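Local structure of probable quinone reductase Qor (NADPH:quinone reductase) (Zeta-crystallin homolog protein) (Mycobacterium tuberculosis, 4RVU) at residues 37-45 against 120-129; 62-71 against 89-100. The protein binds NADPH and probably passes its electrons to quinones, as a quinone oxidoreductase of the zinc-type alcohol dehydrogenase family. One frame throughout, in Å; residues are numbered along the deposited sequence.

Contact 1 (37-45 against 120-129); sequences KAEAIGVNF and SEVAASALLK. With NDP (NADPH dihydro-nicotinamide-adenine-dinucleotide phosphate), chain E.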
loop_
_atom_site.group_PDB
_atom_site.type_symbol
_atom_site.label_atom_id
_atom_site.label_comp_id
_atom_site.label_asym_id
_atom_site.label_seq_id
_atom_site.Cartn_x
_atom_site.Cartn_y
_atom_site.Cartn_z
ATOM N N LYS A 37 -23.359 26.342 -17.628
ATOM C CA LYS A 37 -24.732 26.474 -17.160
ATOM C C LYS A 37 -25.249 25.079 -16.808
ATOM O O LYS A 37 -25.411 24.225 -17.685
ATOM C CB LYS A 37 -25.636 27.135 -18.205
ATOM C CG LYS A 37 -27.084 27.294 -17.701
ATOM C CD LYS A 37 -28.003 28.048 -18.646
ATOM C CE LYS A 37 -29.366 28.230 -17.983
ATOM N NZ LYS A 37 -30.417 28.709 -18.927
ATOM N N ALA A 38 -25.498 24.852 -15.522
ATOM C CA ALA A 38 -25.861 23.520 -15.019
ATOM C C ALA A 38 -27.167 22.951 -15.577
ATOM O O ALA A 38 -28.186 23.655 -15.669
ATOM C CB ALA A 38 -25.904 23.526 -13.506
ATOM N N GLU A 39 -27.123 21.674 -15.950
ATOM C CA GLU A 39 -28.331 20.916 -16.277
ATOM C C GLU A 39 -28.601 19.841 -15.233
ATOM O O GLU A 39 -29.754 19.510 -14.942
ATOM C CB GLU A 39 -28.224 20.310 -17.681
ATOM C CG GLU A 39 -28.244 21.382 -18.760
ATOM C CD GLU A 39 -28.115 20.840 -20.167
ATOM O OE1 GLU A 39 -27.966 19.615 -20.349
ATOM O OE2 GLU A 39 -28.163 21.664 -21.098
ATOM N N ALA A 40 -27.530 19.285 -14.675
ATOM C CA ALA A 40 -27.642 18.313 -13.592
ATOM C C ALA A 40 -26.385 18.408 -12.731
ATOM O O ALA A 40 -25.281 18.580 -13.243
ATOM C CB ALA A 40 -27.819 16.901 -14.141
ATOM N N ILE A 41 -26.557 18.291 -11.423
ATOM C CA ILE A 41 -25.455 18.515 -10.489
ATOM C C ILE A 41 -25.245 17.260 -9.665
ATOM O O ILE A 41 -26.183 16.746 -9.067
ATOM C CB ILE A 41 -25.786 19.706 -9.577
ATOM C CG1 ILE A 41 -25.910 20.977 -10.416
ATOM C CG2 ILE A 41 -24.719 19.902 -8.496
ATOM C CD1 ILE A 41 -26.759 22.041 -9.768
ATOM N N GLY A 42 -24.010 16.766 -9.611
ATOM C CA GLY A 42 -23.744 15.535 -8.891
ATOM C C GLY A 42 -23.674 15.755 -7.390
ATOM O O GLY A 42 -23.168 16.772 -6.921
ATOM N N VAL A 43 -24.202 14.803 -6.636
ATOM C CA VAL A 43 -24.030 14.790 -5.186
ATOM C C VAL A 43 -22.975 13.743 -4.829
ATOM O O VAL A 43 -23.013 12.615 -5.327
ATOM C CB VAL A 43 -25.365 14.508 -4.463
ATOM C CG1 VAL A 43 -25.153 14.392 -2.954
ATOM C CG2 VAL A 43 -26.352 15.628 -4.757
ATOM N N ASN A 44 -22.018 14.124 -3.989
ATOM C CA ASN A 44 -20.949 13.198 -3.613
ATOM C C ASN A 44 -20.715 13.205 -2.124
ATOM O O ASN A 44 -20.881 14.237 -1.485
ATOM C CB ASN A 44 -19.668 13.553 -4.362
ATOM C CG ASN A 44 -19.801 13.297 -5.840
ATOM O OD1 ASN A 44 -19.740 12.142 -6.279
ATOM N ND2 ASN A 44 -20.037 14.359 -6.616
ATOM N N PHE A 45 -20.337 12.058 -1.561
ATOM C CA PHE A 45 -20.193 11.982 -0.110
ATOM C C PHE A 45 -19.175 12.994 0.407
ATOM O O PHE A 45 -19.318 13.513 1.515
ATOM C CB PHE A 45 -19.838 10.572 0.358
ATOM C CG PHE A 45 -20.510 10.194 1.643
ATOM C CD1 PHE A 45 -20.013 10.640 2.862
ATOM C CD2 PHE A 45 -21.654 9.421 1.628
ATOM C CE1 PHE A 45 -20.651 10.303 4.054
ATOM C CE2 PHE A 45 -22.300 9.081 2.803
ATOM C CZ PHE A 45 -21.798 9.522 4.020
ATOM N N SER A 120 -27.726 14.497 -19.568
ATOM C CA SER A 120 -26.974 15.298 -18.610
ATOM C C SER A 120 -27.098 14.720 -17.200
ATOM O O SER A 120 -26.132 14.748 -16.437
ATOM C CB SER A 120 -27.444 16.748 -18.666
ATOM O OG SER A 120 -27.203 17.294 -19.956
ATOM N N GLU A 121 -28.273 14.185 -16.860
ATOM C CA GLU A 121 -28.472 13.533 -15.563
ATOM C C GLU A 121 -27.564 12.325 -15.384
ATOM O O GLU A 121 -26.964 12.135 -14.320
ATOM C CB GLU A 121 -29.910 13.035 -15.418
ATOM C CG GLU A 121 -30.929 14.080 -15.048
ATOM C CD GLU A 121 -32.289 13.448 -14.834
ATOM O OE1 GLU A 121 -32.510 12.323 -15.338
ATOM O OE2 GLU A 121 -33.138 14.078 -14.175
ATOM N N VAL A 122 -27.473 11.491 -16.418
ATOM C CA VAL A 122 -26.579 10.333 -16.355
ATOM C C VAL A 122 -25.117 10.772 -16.257
ATOM O O VAL A 122 -24.359 10.229 -15.462
ATOM C CB VAL A 122 -26.803 9.375 -17.543
ATOM C CG1 VAL A 122 -25.706 8.332 -17.604
ATOM C CG2 VAL A 122 -28.169 8.689 -17.400
ATOM N N ALA A 123 -24.722 11.772 -17.038
ATOM C CA ALA A 123 -23.352 12.290 -16.964
ATOM C C ALA A 123 -22.988 12.776 -15.555
ATOM O O ALA A 123 -21.885 12.517 -15.059
ATOM C CB ALA A 123 -23.144 13.407 -17.992
ATOM N N ALA A 124 -23.908 13.473 -14.898
ATOM C CA ALA A 124 -23.645 14.000 -13.550
ATOM C C ALA A 124 -23.807 12.924 -12.497
ATOM O O ALA A 124 -23.471 13.129 -11.323
ATOM C CB ALA A 124 -24.561 15.189 -13.238
ATOM N N SER A 125 -24.332 11.778 -12.914
ATOM C CA SER A 125 -24.381 10.603 -12.057
ATOM C C SER A 125 -23.087 9.811 -12.180
ATOM O O SER A 125 -22.704 9.088 -11.262
ATOM C CB SER A 125 -25.543 9.698 -12.463
ATOM O OG SER A 125 -26.789 10.246 -12.082
ATOM N N ALA A 126 -22.421 9.952 -13.321
ATOM C CA ALA A 126 -21.387 8.997 -13.726
ATOM C C ALA A 126 -19.953 9.474 -13.561
ATOM O O ALA A 126 -19.076 8.670 -13.246
ATOM C CB ALA A 126 -21.617 8.562 -15.172
ATOM N N LEU A 127 -19.683 10.756 -13.801
ATOM C CA LEU A 127 -18.285 11.192 -13.951
ATOM C C LEU A 127 -17.382 11.071 -12.723
ATOM O O LEU A 127 -16.388 10.352 -12.769
ATOM C CB LEU A 127 -18.175 12.609 -14.534
ATOM C CG LEU A 127 -16.714 12.903 -14.925
ATOM C CD1 LEU A 127 -16.284 12.093 -16.159
ATOM C CD2 LEU A 127 -16.421 14.390 -15.124
ATOM N N LEU A 128 -17.683 11.781 -11.638
ATOM C CA LEU A 128 -16.780 11.738 -10.477
ATOM C C LEU A 128 -16.649 10.315 -9.959
ATOM O O LEU A 128 -15.540 9.823 -9.720
ATOM C CB LEU A 128 -17.265 12.663 -9.349
ATOM C CG LEU A 128 -16.249 12.928 -8.221
ATOM C CD1 LEU A 128 -16.493 14.290 -7.569
ATOM C CD2 LEU A 128 -16.280 11.838 -7.154
ATOM N N LYS A 129 -17.782 9.646 -9.795
ATOM C CA LYS A 129 -17.765 8.300 -9.249
ATOM C C LYS A 129 -17.193 7.277 -10.241
ATOM O O LYS A 129 -16.515 6.314 -9.841
ATOM C CB LYS A 129 -19.165 7.926 -8.786
ATOM C CG LYS A 129 -19.681 8.793 -7.635
ATOM C CD LYS A 129 -21.187 8.546 -7.474
ATOM C CE LYS A 129 -21.969 9.779 -7.042
ATOM N NZ LYS A 129 -21.721 11.036 -7.832
HETATM P PA NDP E . -22.540 6.279 -1.611
HETATM O O1A NDP E . -23.583 6.511 -2.668
HETATM O O2A NDP E . -21.756 4.998 -1.614
HETATM O O5B NDP E . -23.223 6.461 -0.168
HETATM C C5B NDP E . -22.549 6.022 1.007
HETATM C C4B NDP E . -23.005 4.604 1.305
HETATM O O4B NDP E . -22.170 3.988 2.285
HETATM C C3B NDP E . -24.406 4.584 1.889
HETATM O O3B NDP E . -25.405 4.524 0.870
HETATM C C2B NDP E . -24.405 3.341 2.755
HETATM O O2B NDP E . -24.962 2.237 2.054
HETATM C C1B NDP E . -22.940 3.078 3.071
HETATM N N9A NDP E . -22.751 3.326 4.518
HETATM C C8A NDP E . -22.336 2.424 5.423
HETATM N N7A NDP E . -22.289 2.966 6.663
HETATM C C5A NDP E . -22.691 4.243 6.562
HETATM C C6A NDP E . -22.879 5.379 7.492
HETATM N N6A NDP E . -22.618 5.245 8.811
HETATM N N1A NDP E . -23.320 6.547 6.980
HETATM C C2A NDP E . -23.582 6.685 5.669
HETATM N N3A NDP E . -23.436 5.700 4.770
HETATM C C4A NDP E . -23.000 4.476 5.146
HETATM O O3 NDP E . -21.522 7.517 -1.638
HETATM P PN NDP E . -20.604 7.832 -2.916
HETATM O O1N NDP E . -20.867 6.791 -3.971
HETATM O O2N NDP E . -20.749 9.298 -3.229
HETATM O O5D NDP E . -19.125 7.594 -2.338
HETATM C C5D NDP E . -18.748 6.323 -1.816
HETATM C C4D NDP E . -17.566 6.485 -0.872
HETATM O O4D NDP E . -16.375 6.710 -1.623
HETATM C C3D NDP E . -17.742 7.695 0.023
HETATM O O3D NDP E . -17.230 7.369 1.314
HETATM C C2D NDP E . -16.877 8.768 -0.602
HETATM O O2D NDP E . -16.362 9.639 0.406
HETATM C C1D NDP E . -15.776 7.955 -1.261
HETATM N N1N NDP E . -15.209 8.566 -2.464
HETATM C C2N NDP E . -13.881 8.658 -2.560
HETATM C C3N NDP E . -13.258 9.206 -3.671
HETATM C C7N NDP E . -11.761 9.283 -3.707
HETATM O O7N NDP E . -11.212 9.704 -4.710
HETATM N N7N NDP E . -11.073 8.881 -2.640
HETATM C C4N NDP E . -14.066 9.719 -4.840
HETATM C C5N NDP E . -15.497 9.550 -4.616
HETATM C C6N NDP E . -16.006 8.982 -3.453
HETATM P P2B NDP E . -25.389 0.898 2.836
HETATM O O1X NDP E . -24.820 1.079 4.214
HETATM O O2X NDP E . -26.890 0.902 2.787
HETATM O O3X NDP E . -24.766 -0.211 2.039
HETATM O O HOH W 1 -24.188 12.066 -8.701
#
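Strand 40-42 lies along the start of helix 120-140, a buried strand-on-helix contact whose far end reaches the bound NADPH; the two run nearly parallel, their axes 21° apart. Small residues let them close to 7.0 Å: the methyl of Ala40 meets that of Ala124 (CB to CB 3.8 Å), and the CA of Gly42 sits against Ala124 O. At the outer end Ser120 OG and Glu39 OE1 come within 2.5 Å, so short that the modelled length is doubtful; Arg90 bonds to the same hydroxyl.

Toward the cofactor, Lys129 folds back, bent at chi3 and chi4 (-146° and 50°), and brings NZ 2.7 Å from Asn44 OD1, above the amide's carbonyl plane. NZ also reaches Val43 O weakly and donates a hydrogen bond to a water that in turn donates to Ala124 O. A salt bridge to Glu66, which also takes a bond from Asn44 ND2, helps fix both side chains. Leu128 CD2 touches both Asn44 OD1 and the nicotinamide, 3.5 Å from NDP C5N, while Phe45 N bonds to the phosphate oxygen O2N. Around this pair, strand 67-74 packs Cys68 against Ser120 and Ala123, and strand 327-331 brings Val329 to Ser125 and Ser327 to Lys129.

Contact 2 (62-71 against 89-100); sequences VIGSEVCGTV and DRVVSASANGAY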
loop_
_atom_site.group_PDB
_atom_site.type_symbol
_atom_site.label_atom_id
_atom_site.label_comp_id
_atom_site.label_asym_id
_atom_site.label_seq_id
_atom_site.Cartn_x
_atom_site.Cartn_y
_atom_site.Cartn_z
ATOM N N VAL A 62 -19.625 28.278 -2.116
ATOM C CA VAL A 62 -20.687 27.528 -2.781
ATOM C C VAL A 62 -20.142 26.117 -2.943
ATOM O O VAL A 62 -19.033 25.934 -3.446
ATOM C CB VAL A 62 -21.046 28.134 -4.153
ATOM C CG1 VAL A 62 -22.022 27.240 -4.899
ATOM C CG2 VAL A 62 -21.645 29.519 -3.985
ATOM N N ILE A 63 -20.909 25.123 -2.501
ATOM C CA ILE A 63 -20.417 23.753 -2.352
ATOM C C ILE A 63 -20.548 22.899 -3.625
ATOM O O ILE A 63 -21.358 23.215 -4.504
ATOM C CB ILE A 63 -21.159 23.081 -1.178
ATOM C CG1 ILE A 63 -20.524 21.756 -0.766
ATOM C CG2 ILE A 63 -22.622 22.922 -1.501
ATOM C CD1 ILE A 63 -20.869 21.361 0.643
ATOM N N GLY A 64 -19.735 21.838 -3.721
ATOM C CA GLY A 64 -19.880 20.818 -4.758
ATOM C C GLY A 64 -18.885 20.917 -5.900
ATOM O O GLY A 64 -18.428 22.010 -6.237
ATOM N N SER A 65 -18.549 19.784 -6.515
ATOM C CA SER A 65 -17.566 19.808 -7.598
ATOM C C SER A 65 -17.989 19.085 -8.873
ATOM O O SER A 65 -17.260 19.111 -9.863
ATOM C CB SER A 65 -16.205 19.275 -7.119
ATOM O OG SER A 65 -16.213 17.870 -6.966
ATOM N N GLU A 66 -19.155 18.450 -8.869
ATOM C CA GLU A 66 -19.578 17.680 -10.042
ATOM C C GLU A 66 -20.771 18.341 -10.730
ATOM O O GLU A 66 -21.791 18.607 -10.098
ATOM C CB GLU A 66 -19.902 16.228 -9.659
ATOM C CG GLU A 66 -20.213 15.308 -10.849
ATOM C CD GLU A 66 -20.415 13.836 -10.456
ATOM O OE1 GLU A 66 -20.807 13.552 -9.302
ATOM O OE2 GLU A 66 -20.172 12.956 -11.313
ATOM N N VAL A 67 -20.630 18.629 -12.023
ATOM C CA VAL A 67 -21.705 19.285 -12.781
ATOM C C VAL A 67 -21.688 18.828 -14.225
ATOM O O VAL A 67 -20.632 18.590 -14.792
ATOM C CB VAL A 67 -21.592 20.827 -12.736
ATOM C CG1 VAL A 67 -20.303 21.289 -13.398
ATOM C CG2 VAL A 67 -22.803 21.511 -13.408
ATOM N N CYS A 68 -22.872 18.681 -14.809
ATOM C CA CYS A 68 -22.990 18.548 -16.253
ATOM C C CYS A 68 -23.873 19.685 -16.742
ATOM O O CYS A 68 -24.911 19.974 -16.140
ATOM C CB CYS A 68 -23.623 17.208 -16.624
ATOM S SG CYS A 68 -23.969 17.060 -18.395
ATOM N N GLY A 69 -23.454 20.357 -17.811
ATOM C CA GLY A 69 -24.287 21.390 -18.408
ATOM C C GLY A 69 -23.664 21.932 -19.674
ATOM O O GLY A 69 -22.776 21.305 -20.243
ATOM N N THR A 70 -24.118 23.103 -20.121
ATOM C CA THR A 70 -23.622 23.647 -21.376
ATOM C C THR A 70 -22.601 24.745 -21.134
ATOM O O THR A 70 -22.705 25.499 -20.164
ATOM C CB THR A 70 -24.775 24.178 -22.271
ATOM O OG1 THR A 70 -25.626 25.024 -21.489
ATOM C CG2 THR A 70 -25.584 23.019 -22.823
ATOM N N VAL A 71 -21.605 24.817 -22.011
ATOM C CA VAL A 71 -20.589 25.857 -21.896
ATOM C C VAL A 71 -21.201 27.196 -22.287
ATOM O O VAL A 71 -21.554 27.413 -23.454
ATOM C CB VAL A 71 -19.361 25.553 -22.761
ATOM C CG1 VAL A 71 -18.343 26.685 -22.652
ATOM C CG2 VAL A 71 -18.724 24.234 -22.323
ATOM N N ASP A 89 -21.160 23.595 -26.085
ATOM C CA ASP A 89 -20.916 22.168 -25.855
ATOM C C ASP A 89 -21.525 21.698 -24.535
ATOM O O ASP A 89 -21.498 22.435 -23.539
ATOM C CB ASP A 89 -19.410 21.848 -25.850
ATOM C CG ASP A 89 -18.790 21.854 -27.239
ATOM O OD1 ASP A 89 -19.534 21.884 -28.237
ATOM O OD2 ASP A 89 -17.541 21.809 -27.329
ATOM N N ARG A 90 -22.064 20.475 -24.536
ATOM C CA ARG A 90 -22.512 19.810 -23.313
ATOM C C ARG A 90 -21.284 19.162 -22.696
ATOM O O ARG A 90 -20.582 18.394 -23.366
ATOM C CB ARG A 90 -23.539 18.715 -23.615
ATOM C CG ARG A 90 -24.908 19.205 -24.033
ATOM C CD ARG A 90 -25.765 18.021 -24.515
ATOM N NE ARG A 90 -26.158 17.186 -23.398
ATOM C CZ ARG A 90 -26.014 15.865 -23.339
ATOM N NH1 ARG A 90 -25.504 15.176 -24.359
ATOM N NH2 ARG A 90 -26.398 15.230 -22.247
ATOM N N VAL A 91 -21.017 19.474 -21.435
ATOM C CA VAL A 91 -19.773 19.026 -20.811
ATOM C C VAL A 91 -20.018 18.563 -19.388
ATOM O O VAL A 91 -21.065 18.845 -18.808
ATOM C CB VAL A 91 -18.697 20.128 -20.813
ATOM C CG1 VAL A 91 -18.268 20.480 -22.237
ATOM C CG2 VAL A 91 -19.174 21.360 -20.045
ATOM N N VAL A 92 -19.057 17.849 -18.821
ATOM C CA VAL A 92 -19.195 17.386 -17.455
ATOM C C VAL A 92 -17.827 17.434 -16.780
ATOM O O VAL A 92 -16.806 17.163 -17.409
ATOM C CB VAL A 92 -19.845 15.976 -17.396
ATOM C CG1 VAL A 92 -19.016 14.946 -18.162
ATOM C CG2 VAL A 92 -20.075 15.534 -15.949
ATOM N N SER A 93 -17.814 17.827 -15.512
ATOM C CA SER A 93 -16.568 17.905 -14.750
ATOM C C SER A 93 -16.823 17.432 -13.343
ATOM O O SER A 93 -17.942 17.545 -12.828
ATOM C CB SER A 93 -16.038 19.340 -14.724
ATOM O OG SER A 93 -14.763 19.413 -14.083
ATOM N N ALA A 94 -15.779 16.888 -12.726
ATOM C CA ALA A 94 -15.814 16.466 -11.334
ATOM C C ALA A 94 -14.905 17.384 -10.522
ATOM O O ALA A 94 -14.636 17.118 -9.352
ATOM C CB ALA A 94 -15.316 15.031 -11.216
ATOM N N SER A 95 -14.446 18.464 -11.152
ATOM C CA SER A 95 -13.453 19.350 -10.555
ATOM C C SER A 95 -13.895 20.805 -10.574
ATOM O O SER A 95 -13.066 21.705 -10.586
ATOM C CB SER A 95 -12.132 19.207 -11.312
ATOM O OG SER A 95 -11.686 17.867 -11.278
ATOM N N ALA A 96 -15.207 21.030 -10.578
ATOM C CA ALA A 96 -15.757 22.369 -10.680
ATOM C C ALA A 96 -15.657 23.101 -9.349
ATOM O O ALA A 96 -15.475 22.482 -8.297
ATOM C CB ALA A 96 -17.219 22.307 -11.155
ATOM N N ASN A 97 -15.763 24.425 -9.408
ATOM C CA ASN A 97 -15.856 25.246 -8.205
ATOM C C ASN A 97 -17.292 25.725 -8.061
ATOM O O ASN A 97 -17.819 26.362 -8.974
ATOM C CB ASN A 97 -14.937 26.464 -8.324
ATOM C CG ASN A 97 -14.857 27.268 -7.032
ATOM O OD1 ASN A 97 -14.912 26.709 -5.937
ATOM N ND2 ASN A 97 -14.720 28.586 -7.157
ATOM N N GLY A 98 -17.921 25.429 -6.926
ATOM C CA GLY A 98 -19.275 25.898 -6.667
ATOM C C GLY A 98 -20.353 25.239 -7.524
ATOM O O GLY A 98 -21.232 25.912 -8.063
ATOM N N ALA A 99 -20.308 23.914 -7.627
ATOM C CA ALA A 99 -21.210 23.192 -8.531
ATOM C C ALA A 99 -22.697 23.266 -8.165
ATOM O O ALA A 99 -23.558 23.127 -9.046
ATOM C CB ALA A 99 -20.771 21.729 -8.675
ATOM N N TYR A 100 -23.020 23.442 -6.882
ATOM C CA TYR A 100 -24.439 23.525 -6.494
ATOM C C TYR A 100 -24.962 24.927 -6.800
ATOM O O TYR A 100 -25.171 25.731 -5.883
ATOM C CB TYR A 100 -24.662 23.273 -4.999
ATOM C CG TYR A 100 -24.465 21.865 -4.445
ATOM C CD1 TYR A 100 -23.678 20.915 -5.093
ATOM C CD2 TYR A 100 -25.065 21.503 -3.244
ATOM C CE1 TYR A 100 -23.475 19.643 -4.534
ATOM C CE2 TYR A 100 -24.882 20.240 -2.684
ATOM C CZ TYR A 100 -24.076 19.324 -3.332
ATOM O OH TYR A 100 -23.909 18.087 -2.776
HETATM O O HOH W 2 -17.016 23.947 -4.772
#
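Gly64 O is gripped twice: Ala99 N donates to it over 3.0 Å, from well above the carbonyl plane, and a water donates to it as well. The same water also donates to Val62 O and accepts from Gly98 N, stitching the two loops together. Next to it, Tyr100 N donates to Ile63 O at 2.9 Å, almost in line with the carbonyl. The Tyr100 ring then lies beside Ile63, whose CG2, set between the backbone N and carbonyl carbon, presses on one ring face 3.7 Å from the centroid, offset toward the rim, in a CH-pi contact. Gly64 leaves room for that ring, its CA lying 3.8 Å from Tyr100 CE1. Asp47 and His316 hold the tyrosine hydroxyl.

Farther along, Ser65 bonds twice to the bend at 94-96: its O accepts from Ala96 N, and its OG, turned by a chi1 of 74°, donates to Ala94 O from above the carbonyl plane. Ser93 OG, which also bonds to Leu110 O, accepts from Ser95 N and makes an ST turn where the strand ends.

Beyond it, strands 67-71 and 90-93 pair antiparallel, with Val67-Ser93 and Gly69-Val91 as hydrogen-bonded pairs and Val71 N adding a 2.8 Å bond to Asp89 O. The side chains of Cys68 and Val92 share one face of the sheet, CB to CG2 4.0 Å; on the other, Val67 meets the methyls of Ala96 and Ala99. The side chains of Val71 and Val91 cross at about a right angle, CG2 to CG2 3.7 Å. Backbone bonds thus carry the pairing from the regular strands into the loops, and aliphatic contacts fill in around them. Glu66, by contrast, buries a carboxylate that accepts from Leu128 N, a bond that probably helps stabilise its negative charge.

In the fold
From the N terminus the chain runs through 37-45, then 62-71, turns back at 89-100, and reaches 120-129 only after strands 103-107 and 111-113. Contact 2 therefore closes a short loop of 17 residues nested within the longer one, 74 residues, closed by contact 1. Both reach the same mixed sheet, in which strand 67-74 pairs with 33-38 and 40-42 as well as with 90-93; Lys37 N to Thr70 O, 2.8 Å, is one probable hydrogen bond between the contacts. Glu66 of contact 2 makes the second tie, reaching the helix of contact 1. Together they join the sheet to the helix beside the bound NADPH.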